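Local coordinates for 16S rRNA (guanine(1405)-N(7))-methyltransferase (Klebsiella pneumoniae, PDB 6PI9), which probably methylates the N7 position of guanine 1405 in 16S rRNA with S-adenosyl-L-methionine as methyl donor, conferring resistance to various aminoglycosides, at residues Asp11-Ala16 with Glu25-Val30; Met32-Arg37 with Lys46-His51; Lys184-Leu189 with Asp231-Ile236. All blocks are in the same frame, centred on the assembly; numbering follows the deposited sequence.

Contact 1. Residues Asp11-Ala16 with Glu25-Val30; sequences DALLSA and ETVRRV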
loop_
_atom_site.group_PDB
_atom_site.type_symbol
_atom_site.label_atom_id
_atom_site.label_comp_id
_atom_site.label_asym_id
_atom_site.label_seq_id
_atom_site.Cartn_x
_atom_site.Cartn_y
_atom_site.Cartn_z
ATOM N N ASP A 11 -13.878 -15.496 -14.222
ATOM C CA ASP A 11 -14.977 -14.600 -14.608
ATOM C C ASP A 11 -15.362 -13.652 -13.474
ATOM O O ASP A 11 -15.683 -12.480 -13.716
ATOM C CB ASP A 11 -16.195 -15.417 -15.042
ATOM C CG ASP A 11 -15.997 -16.097 -16.360
ATOM O OD1 ASP A 11 -15.073 -15.678 -17.111
ATOM O OD2 ASP A 11 -16.777 -17.025 -16.678
ATOM N N ALA A 12 -15.353 -14.136 -12.224
ATOM C CA ALA A 12 -15.643 -13.254 -11.100
ATOM C C ALA A 12 -14.590 -12.177 -10.949
ATOM O O ALA A 12 -14.904 -11.076 -10.484
ATOM C CB ALA A 12 -15.727 -14.035 -9.772
ATOM N N LEU A 13 -13.400 -12.470 -11.329
ATOM C CA LEU A 13 -12.407 -11.493 -11.262
ATOM C C LEU A 13 -12.603 -10.503 -12.404
ATOM O O LEU A 13 -12.652 -9.349 -12.207
ATOM C CB LEU A 13 -11.122 -12.222 -11.410
ATOM C CG LEU A 13 -9.913 -11.944 -10.596
ATOM C CD1 LEU A 13 -10.145 -11.611 -9.170
ATOM C CD2 LEU A 13 -8.934 -13.039 -10.761
ATOM N N LEU A 14 -12.794 -10.998 -13.599
ATOM C CA LEU A 14 -12.883 -10.118 -14.766
ATOM C C LEU A 14 -14.116 -9.213 -14.723
ATOM O O LEU A 14 -14.111 -8.145 -15.363
ATOM C CB LEU A 14 -12.913 -10.938 -16.055
ATOM C CG LEU A 14 -11.579 -11.614 -16.408
ATOM C CD1 LEU A 14 -11.751 -12.675 -17.506
ATOM C CD2 LEU A 14 -10.544 -10.479 -16.838
ATOM N N SER A 15 -15.193 -9.625 -14.026
ATOM C CA SER A 15 -16.401 -8.803 -13.947
ATOM C C SER A 15 -16.428 -7.915 -12.699
ATOM O O SER A 15 -17.431 -7.240 -12.469
ATOM C CB SER A 15 -17.668 -9.682 -14.007
ATOM O OG SER A 15 -17.676 -10.591 -12.916
ATOM N N ALA A 16 -15.354 -7.877 -11.909
ATOM C CA ALA A 16 -15.381 -7.132 -10.642
ATOM C C ALA A 16 -15.319 -5.622 -10.895
ATOM O O ALA A 16 -14.532 -5.158 -11.732
ATOM C CB ALA A 16 -14.226 -7.565 -9.719
ATOM N N GLU A 25 -5.858 -8.753 -20.025
ATOM C CA GLU A 25 -4.778 -9.725 -20.162
ATOM C C GLU A 25 -3.922 -9.798 -18.905
ATOM O O GLU A 25 -3.416 -10.871 -18.572
ATOM C CB GLU A 25 -3.892 -9.411 -21.390
ATOM C CG GLU A 25 -3.050 -10.626 -21.843
ATOM C CD GLU A 25 -3.841 -11.986 -21.893
ATOM O OE1 GLU A 25 -4.913 -12.076 -22.590
ATOM O OE2 GLU A 25 -3.378 -12.964 -21.186
ATOM N N THR A 26 -3.759 -8.687 -18.183
ATOM C CA THR A 26 -3.021 -8.721 -16.922
ATOM C C THR A 26 -3.775 -9.479 -15.835
ATOM O O THR A 26 -3.189 -10.312 -15.110
ATOM C CB THR A 26 -2.733 -7.281 -16.497
ATOM O OG1 THR A 26 -1.909 -6.717 -17.536
ATOM C CG2 THR A 26 -2.022 -7.223 -15.146
ATOM N N VAL A 27 -5.075 -9.217 -15.718
ATOM C CA VAL A 27 -5.897 -9.967 -14.763
ATOM C C VAL A 27 -5.745 -11.458 -15.035
ATOM O O VAL A 27 -5.497 -12.256 -14.137
ATOM C CB VAL A 27 -7.387 -9.551 -14.891
ATOM C CG1 VAL A 27 -8.266 -10.413 -13.916
ATOM C CG2 VAL A 27 -7.544 -8.050 -14.581
ATOM N N ARG A 28 -5.945 -11.858 -16.288
ATOM C CA ARG A 28 -5.855 -13.269 -16.649
ATOM C C ARG A 28 -4.456 -13.851 -16.355
ATOM O O ARG A 28 -4.330 -14.958 -15.807
ATOM C CB ARG A 28 -6.237 -13.379 -18.132
ATOM C CG ARG A 28 -6.501 -14.736 -18.618
ATOM C CD ARG A 28 -7.006 -14.671 -20.119
ATOM N NE ARG A 28 -8.360 -14.126 -20.293
ATOM C CZ ARG A 28 -8.620 -12.924 -20.811
ATOM N NH1 ARG A 28 -7.617 -12.113 -21.207
ATOM N NH2 ARG A 28 -9.889 -12.533 -20.958
ATOM N N ARG A 29 -3.391 -13.127 -16.727
ATOM C CA ARG A 29 -2.031 -13.611 -16.450
ATOM C C ARG A 29 -1.811 -13.847 -14.955
ATOM O O ARG A 29 -1.299 -14.909 -14.539
ATOM C CB ARG A 29 -0.985 -12.603 -16.987
ATOM C CG ARG A 29 0.446 -13.012 -16.684
ATOM C CD ARG A 29 1.519 -11.955 -17.089
ATOM N NE ARG A 29 1.273 -10.599 -16.575
ATOM C CZ ARG A 29 1.518 -10.196 -15.321
ATOM N NH1 ARG A 29 2.050 -11.046 -14.436
ATOM N NH2 ARG A 29 1.272 -8.932 -14.963
ATOM N N VAL A 30 -2.210 -12.882 -14.122
ATOM C CA VAL A 30 -2.021 -13.039 -12.670
ATOM C C VAL A 30 -2.802 -14.239 -12.174
ATOM O O VAL A 30 -2.315 -15.071 -11.379
ATOM C CB VAL A 30 -2.450 -11.737 -11.965
ATOM C CG1 VAL A 30 -2.650 -11.907 -10.453
ATOM C CG2 VAL A 30 -1.391 -10.657 -12.227
#
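Val27 of helix 24-34 meets two consecutive leucines, Leu13 and Leu14, at the last turn of helix 4-14. The tight part of the contact centres on one methyl group. Val27 CG1 stands anti to the backbone N (chi1 177°), a setting that carries it toward the other helix, where Leu14 CD2 lies 3.7 Å from it. Leu13 approaches the same methyl from its branch point, with CG 4.0 Å from Val27 CG1, and its side chain and that of the valine run past each other in opposite directions. A beta-branched valine suits this place because it is short and stiff and offers a methyl close to its own helix; the longer leucines supply the reach from across. Leu13 and Val27 are both buried, and Leu19 and Val22 of the connecting loop add further apolar cover.

The other flank is looser and only partly buried. Here Leu14 CD1 comes 3.9 Å from Arg28 NH2, an oblique approach to the guanidinium without any polar bond. The arginine chain bends at chi3 (-71°), and its NH1 forms a salt bridge with Glu25 OE1 at 3.0 Å, the hydrogen bond within it being weak (N-H...O angle 128°). The glutamate carboxylate lies at the guanidinium edge, in its plane. On a different side of the same helix, Thr26 and Arg29 both bind Asp167, a residue that contacts S-adenosyl-L-homocysteine. The two segments form a helix-loop-helix pair in the N-terminal helical region of this aminoglycoside-resistance methyltransferase, packed through an aliphatic seam.

Contact 2. Residues Met32-Arg37 with Lys46-His51; sequences MELLPR and KAARTH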
loop_
_atom_site.group_PDB
_atom_site.type_symbol
_atom_site.label_atom_id
_atom_site.label_comp_id
_atom_site.label_asym_id
_atom_site.label_seq_id
_atom_site.Cartn_x
_atom_site.Cartn_y
_atom_site.Cartn_z
ATOM N N MET A 32 -3.803 -16.928 -13.832
ATOM C CA MET A 32 -3.262 -18.211 -14.291
ATOM C C MET A 32 -1.925 -18.561 -13.619
ATOM O O MET A 32 -1.598 -19.751 -13.463
ATOM C CB MET A 32 -3.087 -18.190 -15.818
ATOM C CG MET A 32 -4.388 -18.099 -16.580
ATOM S SD MET A 32 -5.633 -19.324 -16.153
ATOM C CE MET A 32 -4.850 -20.835 -16.740
ATOM N N GLU A 33 -1.134 -17.557 -13.231
ATOM C CA GLU A 33 0.072 -17.842 -12.459
ATOM C C GLU A 33 -0.274 -18.415 -11.086
ATOM O O GLU A 33 0.448 -19.281 -10.558
ATOM C CB GLU A 33 0.901 -16.564 -12.303
ATOM C CG GLU A 33 1.556 -16.127 -13.576
ATOM C CD GLU A 33 2.284 -14.784 -13.449
ATOM O OE1 GLU A 33 2.330 -14.258 -12.313
ATOM O OE2 GLU A 33 2.777 -14.257 -14.485
ATOM N N LEU A 34 -1.401 -17.999 -10.510
ATOM C CA LEU A 34 -1.750 -18.439 -9.153
ATOM C C LEU A 34 -2.586 -19.700 -9.145
ATOM O O LEU A 34 -2.542 -20.490 -8.163
ATOM C CB LEU A 34 -2.508 -17.322 -8.423
ATOM C CG LEU A 34 -1.604 -16.094 -8.183
ATOM C CD1 LEU A 34 -2.436 -14.862 -7.811
ATOM C CD2 LEU A 34 -0.589 -16.402 -7.093
ATOM N N LEU A 35 -3.327 -19.912 -10.227
ATOM C CA LEU A 35 -4.235 -21.050 -10.298
ATOM C C LEU A 35 -3.580 -22.370 -9.980
ATOM O O LEU A 35 -4.268 -23.223 -9.427
ATOM C CB LEU A 35 -4.911 -21.145 -11.675
ATOM C CG LEU A 35 -5.872 -22.342 -11.799
ATOM C CD1 LEU A 35 -7.046 -22.226 -10.863
ATOM C CD2 LEU A 35 -6.352 -22.400 -13.193
ATOM N N PRO A 36 -2.332 -22.667 -10.305
ATOM C CA PRO A 36 -1.798 -23.983 -9.888
ATOM C C PRO A 36 -1.350 -24.063 -8.446
ATOM O O PRO A 36 -1.084 -25.185 -7.975
ATOM C CB PRO A 36 -0.618 -24.219 -10.841
ATOM C CG PRO A 36 -0.317 -22.870 -11.426
ATOM C CD PRO A 36 -1.574 -22.093 -11.432
ATOM N N ARG A 37 -1.377 -22.968 -7.695
ATOM C CA ARG A 37 -1.008 -23.048 -6.282
ATOM C C ARG A 37 -2.171 -23.264 -5.275
ATOM O O ARG A 37 -1.892 -23.386 -4.092
ATOM C CB ARG A 37 -0.260 -21.777 -5.896
ATOM C CG ARG A 37 0.803 -21.551 -6.957
ATOM C CD ARG A 37 1.615 -20.282 -6.700
ATOM N NE ARG A 37 2.449 -19.802 -7.819
ATOM C CZ ARG A 37 3.018 -18.588 -7.800
ATOM N NH1 ARG A 37 2.791 -17.794 -6.739
ATOM N NH2 ARG A 37 3.796 -18.151 -8.811
ATOM N N LYS A 46 -9.237 -15.135 -4.775
ATOM C CA LYS A 46 -8.879 -14.225 -3.691
ATOM C C LYS A 46 -7.399 -13.844 -3.764
ATOM O O LYS A 46 -7.034 -12.668 -3.578
ATOM C CB LYS A 46 -9.182 -14.867 -2.326
ATOM C CG LYS A 46 -10.657 -15.199 -2.091
ATOM C CD LYS A 46 -10.929 -16.080 -0.805
ATOM C CE LYS A 46 -12.420 -16.457 -0.765
ATOM N NZ LYS A 46 -12.832 -17.464 0.278
ATOM N N ALA A 47 -6.526 -14.826 -4.028
ATOM C CA ALA A 47 -5.089 -14.504 -4.132
ATOM C C ALA A 47 -4.831 -13.540 -5.281
ATOM O O ALA A 47 -3.971 -12.652 -5.189
ATOM C CB ALA A 47 -4.258 -15.779 -4.311
ATOM N N ALA A 48 -5.568 -13.681 -6.372
ATOM C CA ALA A 48 -5.337 -12.799 -7.516
ATOM C C ALA A 48 -5.846 -11.407 -7.214
ATOM O O ALA A 48 -5.241 -10.406 -7.614
ATOM C CB ALA A 48 -6.055 -13.343 -8.758
ATOM N N ARG A 49 -6.984 -11.322 -6.528
ATOM C CA ARG A 49 -7.483 -10.020 -6.128
ATOM C C ARG A 49 -6.456 -9.322 -5.249
ATOM O O ARG A 49 -6.154 -8.138 -5.440
ATOM C CB ARG A 49 -8.829 -10.197 -5.417
ATOM C CG ARG A 49 -9.519 -8.903 -5.150
ATOM C CD ARG A 49 -11.019 -9.100 -5.038
ATOM N NE ARG A 49 -11.416 -10.415 -4.544
ATOM C CZ ARG A 49 -12.216 -11.268 -5.193
ATOM N NH1 ARG A 49 -12.724 -10.941 -6.385
ATOM N NH2 ARG A 49 -12.533 -12.445 -4.630
ATOM N N THR A 50 -5.894 -10.045 -4.273
ATOM C CA THR A 50 -4.877 -9.412 -3.420
ATOM C C THR A 50 -3.670 -8.944 -4.231
ATOM O O THR A 50 -3.214 -7.806 -4.077
ATOM C CB THR A 50 -4.443 -10.384 -2.331
ATOM O OG1 THR A 50 -5.573 -10.614 -1.493
ATOM C CG2 THR A 50 -3.376 -9.713 -1.478
ATOM N N HIS A 51 -3.133 -9.818 -5.087
ATOM C CA HIS A 51 -2.007 -9.486 -5.981
ATOM C C HIS A 51 -2.309 -8.238 -6.805
ATOM O O HIS A 51 -1.517 -7.281 -6.850
ATOM C CB HIS A 51 -1.731 -10.699 -6.904
ATOM C CG HIS A 51 -0.572 -10.555 -7.864
ATOM N ND1 HIS A 51 -0.452 -9.508 -8.754
ATOM C CD2 HIS A 51 0.452 -11.406 -8.154
ATOM C CE1 HIS A 51 0.623 -9.679 -9.504
ATOM N NE2 HIS A 51 1.184 -10.830 -9.174
HETATM O O HOH W 1 3.154 -11.935 -11.509
#
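Leu34, near the end of helix 24-34, points its side chain into the flank of helix 41-57, where Ala47, Ala48 and His51 form one side of a helix-helix packing in the N-terminal helical region. The leucine does its touching with one branch. CG lies beside the backbone N and anti to the carbonyl carbon (chi1 -66°), and from there CD1 is set against the backbone between the two alanines, 3.6 Å from Ala48 CA. The same methyl is 3.7 Å from Ala47 C, so its nearest partners are main-chain atoms rather than side-chain tips. One turn on from Ala47, His51 CB comes to 4.3 Å of Leu34 CD1.

Ala48 and His51 are also packed by Val30 of helix 24-34, and Ala48 by Leu13 of helix 4-14, so this patch of helix 41-57 receives side chains from two helices. The neighbouring subunit also reaches this segment: its Arg94 hydrogen-bonds to Thr50 OG1.

Glu33 lies at the border of the apolar patch and is held through OE2 by a salt bridge to Arg29. A water 2.6 Å from Glu33 OE1 may link that oxygen to His51 NE2, but the histidine has a second conformer, so the bridge is tentative. The firm part of the contact remains the leucine methyl and the two alanines. Alanine suits both positions, since each short CB lies beside the methyl instead of in its path: Ala48 CB is 4.0 Å from Leu34 CD1, and Ala47 CB is 4.1 Å from the same Leu34 CD1.

Contact 3. Residues Lys184-Leu189 with Asp231-Ile236; sequences KLLPVL and DWFERI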
loop_
_atom_site.group_PDB
_atom_site.type_symbol
_atom_site.label_atom_id
_atom_site.label_comp_id
_atom_site.label_asym_id
_atom_site.label_seq_id
_atom_site.Cartn_x
_atom_site.Cartn_y
_atom_site.Cartn_z
ATOM N N LYS A 184 9.031 4.577 -8.705
ATOM C CA LYS A 184 8.322 3.728 -7.741
ATOM C C LYS A 184 7.804 2.470 -8.406
ATOM O O LYS A 184 6.661 2.015 -8.177
ATOM C CB LYS A 184 7.184 4.523 -7.101
ATOM C CG LYS A 184 7.768 5.669 -6.249
ATOM C CD LYS A 184 6.568 6.598 -5.773
ATOM C CE LYS A 184 7.093 7.762 -4.872
ATOM N NZ LYS A 184 5.927 8.736 -4.656
ATOM N N LEU A 185 8.628 1.922 -9.255
ATOM C CA LEU A 185 8.225 0.827 -10.125
ATOM C C LEU A 185 9.042 -0.437 -9.922
ATOM O O LEU A 185 8.482 -1.525 -9.900
ATOM C CB LEU A 185 8.380 1.280 -11.591
ATOM C CG LEU A 185 8.334 0.121 -12.599
ATOM C CD1 LEU A 185 6.958 -0.551 -12.569
ATOM C CD2 LEU A 185 8.591 0.701 -13.994
ATOM N N LEU A 186 10.369 -0.337 -9.796
ATOM C CA LEU A 186 11.154 -1.573 -9.844
ATOM C C LEU A 186 10.806 -2.549 -8.716
ATOM O O LEU A 186 10.817 -3.765 -8.987
ATOM C CB LEU A 186 12.666 -1.240 -9.832
ATOM C CG LEU A 186 13.163 -0.541 -11.114
ATOM C CD1 LEU A 186 14.733 -0.478 -11.148
ATOM C CD2 LEU A 186 12.627 -1.208 -12.389
ATOM N N PRO A 187 10.520 -2.132 -7.467
ATOM C CA PRO A 187 10.180 -3.167 -6.466
ATOM C C PRO A 187 8.944 -3.935 -6.809
ATOM O O PRO A 187 8.925 -5.150 -6.599
ATOM C CB PRO A 187 9.985 -2.392 -5.141
ATOM C CG PRO A 187 10.870 -1.163 -5.321
ATOM C CD PRO A 187 10.775 -0.830 -6.813
ATOM N N VAL A 188 7.917 -3.283 -7.351
ATOM C CA VAL A 188 6.703 -4.049 -7.593
ATOM C C VAL A 188 6.873 -4.887 -8.840
ATOM O O VAL A 188 6.285 -5.955 -8.957
ATOM C CB VAL A 188 5.475 -3.131 -7.688
ATOM C CG1 VAL A 188 5.477 -2.393 -8.982
ATOM C CG2 VAL A 188 4.153 -3.966 -7.594
ATOM N N LEU A 189 7.692 -4.436 -9.796
ATOM C CA LEU A 189 7.943 -5.289 -10.952
ATOM C C LEU A 189 8.729 -6.536 -10.548
ATOM O O LEU A 189 8.419 -7.641 -10.988
ATOM C CB LEU A 189 8.693 -4.436 -11.985
ATOM C CG LEU A 189 8.873 -4.887 -13.403
ATOM C CD1 LEU A 189 7.504 -4.744 -14.094
ATOM C CD2 LEU A 189 9.896 -3.916 -14.009
ATOM N N ASP A 231 20.938 -0.654 -1.873
ATOM C CA ASP A 231 21.833 -1.797 -2.015
ATOM C C ASP A 231 21.354 -2.711 -3.124
ATOM O O ASP A 231 22.164 -3.246 -3.909
ATOM C CB ASP A 231 21.912 -2.616 -0.726
ATOM C CG ASP A 231 22.635 -1.923 0.416
ATOM O OD1 ASP A 231 23.439 -0.980 0.235
ATOM O OD2 ASP A 231 22.363 -2.372 1.547
ATOM N N TRP A 232 20.041 -2.946 -3.182
ATOM C CA TRP A 232 19.510 -3.851 -4.182
ATOM C C TRP A 232 19.715 -3.274 -5.563
ATOM O O TRP A 232 20.190 -3.963 -6.492
ATOM C CB TRP A 232 18.010 -4.083 -3.926
ATOM C CG TRP A 232 17.335 -4.856 -5.021
ATOM C CD1 TRP A 232 17.302 -6.242 -5.161
ATOM C CD2 TRP A 232 16.606 -4.321 -6.128
ATOM N NE1 TRP A 232 16.610 -6.564 -6.296
ATOM C CE2 TRP A 232 16.145 -5.419 -6.892
ATOM C CE3 TRP A 232 16.258 -3.019 -6.526
ATOM C CZ2 TRP A 232 15.419 -5.259 -8.036
ATOM C CZ3 TRP A 232 15.477 -2.858 -7.679
ATOM C CH2 TRP A 232 15.079 -3.975 -8.420
ATOM N N PHE A 233 19.374 -2.000 -5.712
ATOM C CA PHE A 233 19.555 -1.366 -7.009
ATOM C C PHE A 233 21.018 -1.425 -7.447
ATOM O O PHE A 233 21.326 -1.754 -8.609
ATOM C CB PHE A 233 19.048 0.082 -6.949
ATOM C CG PHE A 233 19.070 0.784 -8.296
ATOM C CD1 PHE A 233 18.349 0.271 -9.350
ATOM C CD2 PHE A 233 19.800 1.952 -8.477
ATOM C CE1 PHE A 233 18.333 0.921 -10.585
ATOM C CE2 PHE A 233 19.788 2.613 -9.738
ATOM C CZ PHE A 233 19.035 2.074 -10.767
ATOM N N GLU A 234 21.946 -1.127 -6.547
ATOM C CA GLU A 234 23.332 -1.103 -7.008
ATOM C C GLU A 234 23.779 -2.498 -7.407
ATOM O O GLU A 234 24.634 -2.647 -8.288
ATOM C CB GLU A 234 24.243 -0.520 -5.937
ATOM C CG GLU A 234 23.682 0.745 -5.304
ATOM C CD GLU A 234 23.980 2.072 -6.003
ATOM O OE1 GLU A 234 23.888 3.106 -5.292
ATOM O OE2 GLU A 234 24.284 2.097 -7.220
ATOM N N ARG A 235 23.147 -3.522 -6.847
ATOM C CA ARG A 235 23.534 -4.882 -7.157
ATOM C C ARG A 235 22.925 -5.342 -8.480
ATOM O O ARG A 235 23.573 -6.053 -9.252
ATOM C CB ARG A 235 23.109 -5.803 -6.014
ATOM C CG ARG A 235 23.281 -7.252 -6.329
ATOM C CD ARG A 235 23.185 -8.114 -5.091
ATOM N NE ARG A 235 21.871 -8.077 -4.454
ATOM C CZ ARG A 235 20.821 -8.779 -4.879
ATOM N NH1 ARG A 235 20.928 -9.536 -5.973
ATOM N NH2 ARG A 235 19.658 -8.720 -4.228
ATOM N N ILE A 236 21.709 -4.928 -8.796
ATOM C CA ILE A 236 21.091 -5.452 -10.028
ATOM C C ILE A 236 21.352 -4.543 -11.218
ATOM O O ILE A 236 21.085 -4.940 -12.364
ATOM C CB ILE A 236 19.583 -5.687 -9.883
ATOM C CG1 ILE A 236 18.829 -4.373 -9.665
ATOM C CG2 ILE A 236 19.294 -6.688 -8.719
ATOM C CD1 ILE A 236 18.077 -3.821 -10.876
#
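The catalytic domain of this enzyme has a Rossmann-like methyltransferase fold, and here two helices of that domain meet: helix 186-192, which follows strand 179-183, and helix 225-236, which comes after strand 208-214. Leu186, in the first turn of its helix, carries one side of the contact, and Trp232 and Phe233 carry the other. Leu186 CG lies anti to the carbonyl carbon (chi1 -68°), directing the side chain toward the aromatic pair. The two rings engage different parts of it. Trp232 presents the benzo edge of its indole, with CZ3 3.9 Å from Leu186 CB, the carbon lying near the ring plane. Phe233 takes the far end of the leucine: Leu186 CD1 is 3.9 Å from Phe233 CE1, in an oblique approach.

Both aromatic side chains have CG anti to the backbone N, and being adjacent in sequence they diverge from the helix to reach the base and the tip of one leucine. A branched aliphatic chain suits the place because it offers CB to one ring and a methyl to the other. Within helix 225-236, Ile236 CG1 sits 3.8 Å above one face of the Trp232 ring, toward its rim. Ala197 of helix 196-203 touches both Leu186 and Trp232, while Phe213 of strand 208-214 meets the Phe233 ring edge-to-face. Val223 of the neighbouring subunit packs on Trp232 and Pro187.

Just before the helix, Lys184 touches the bound S-adenosyl-L-homocysteine and makes a salt bridge with Glu95. The Leu186 side chain is about 10 Å from the ligand. With no hydrogen bond or salt bridge between the segments, what joins them directly is van der Waals contact and the burial of apolar carbon.

Overall arrangement
The three contacts follow one another along the chain, each closing before the next opens. Contacts 1 and 2 are neighbours, with centres about 10 Å apart, and share helix 24-34: its earlier part meets helix 4-14 and its end meets helix 41-57. They also touch directly, Leu13 CD2 lying 3.5 Å from Ala48 CB, so the three helices form one continuous N-terminal bundle. Contact 3 belongs to the Rossmann-like domain, its centre about 27 Å from that of contact 1 and about 23 Å from that of contact 2, without touching either. Both regions come near the ligand: Thr26 and Arg29 bind Asp167, and Lys184 touches S-adenosyl-L-homocysteine itself. Contacts 2 and 3 both reach the second subunit.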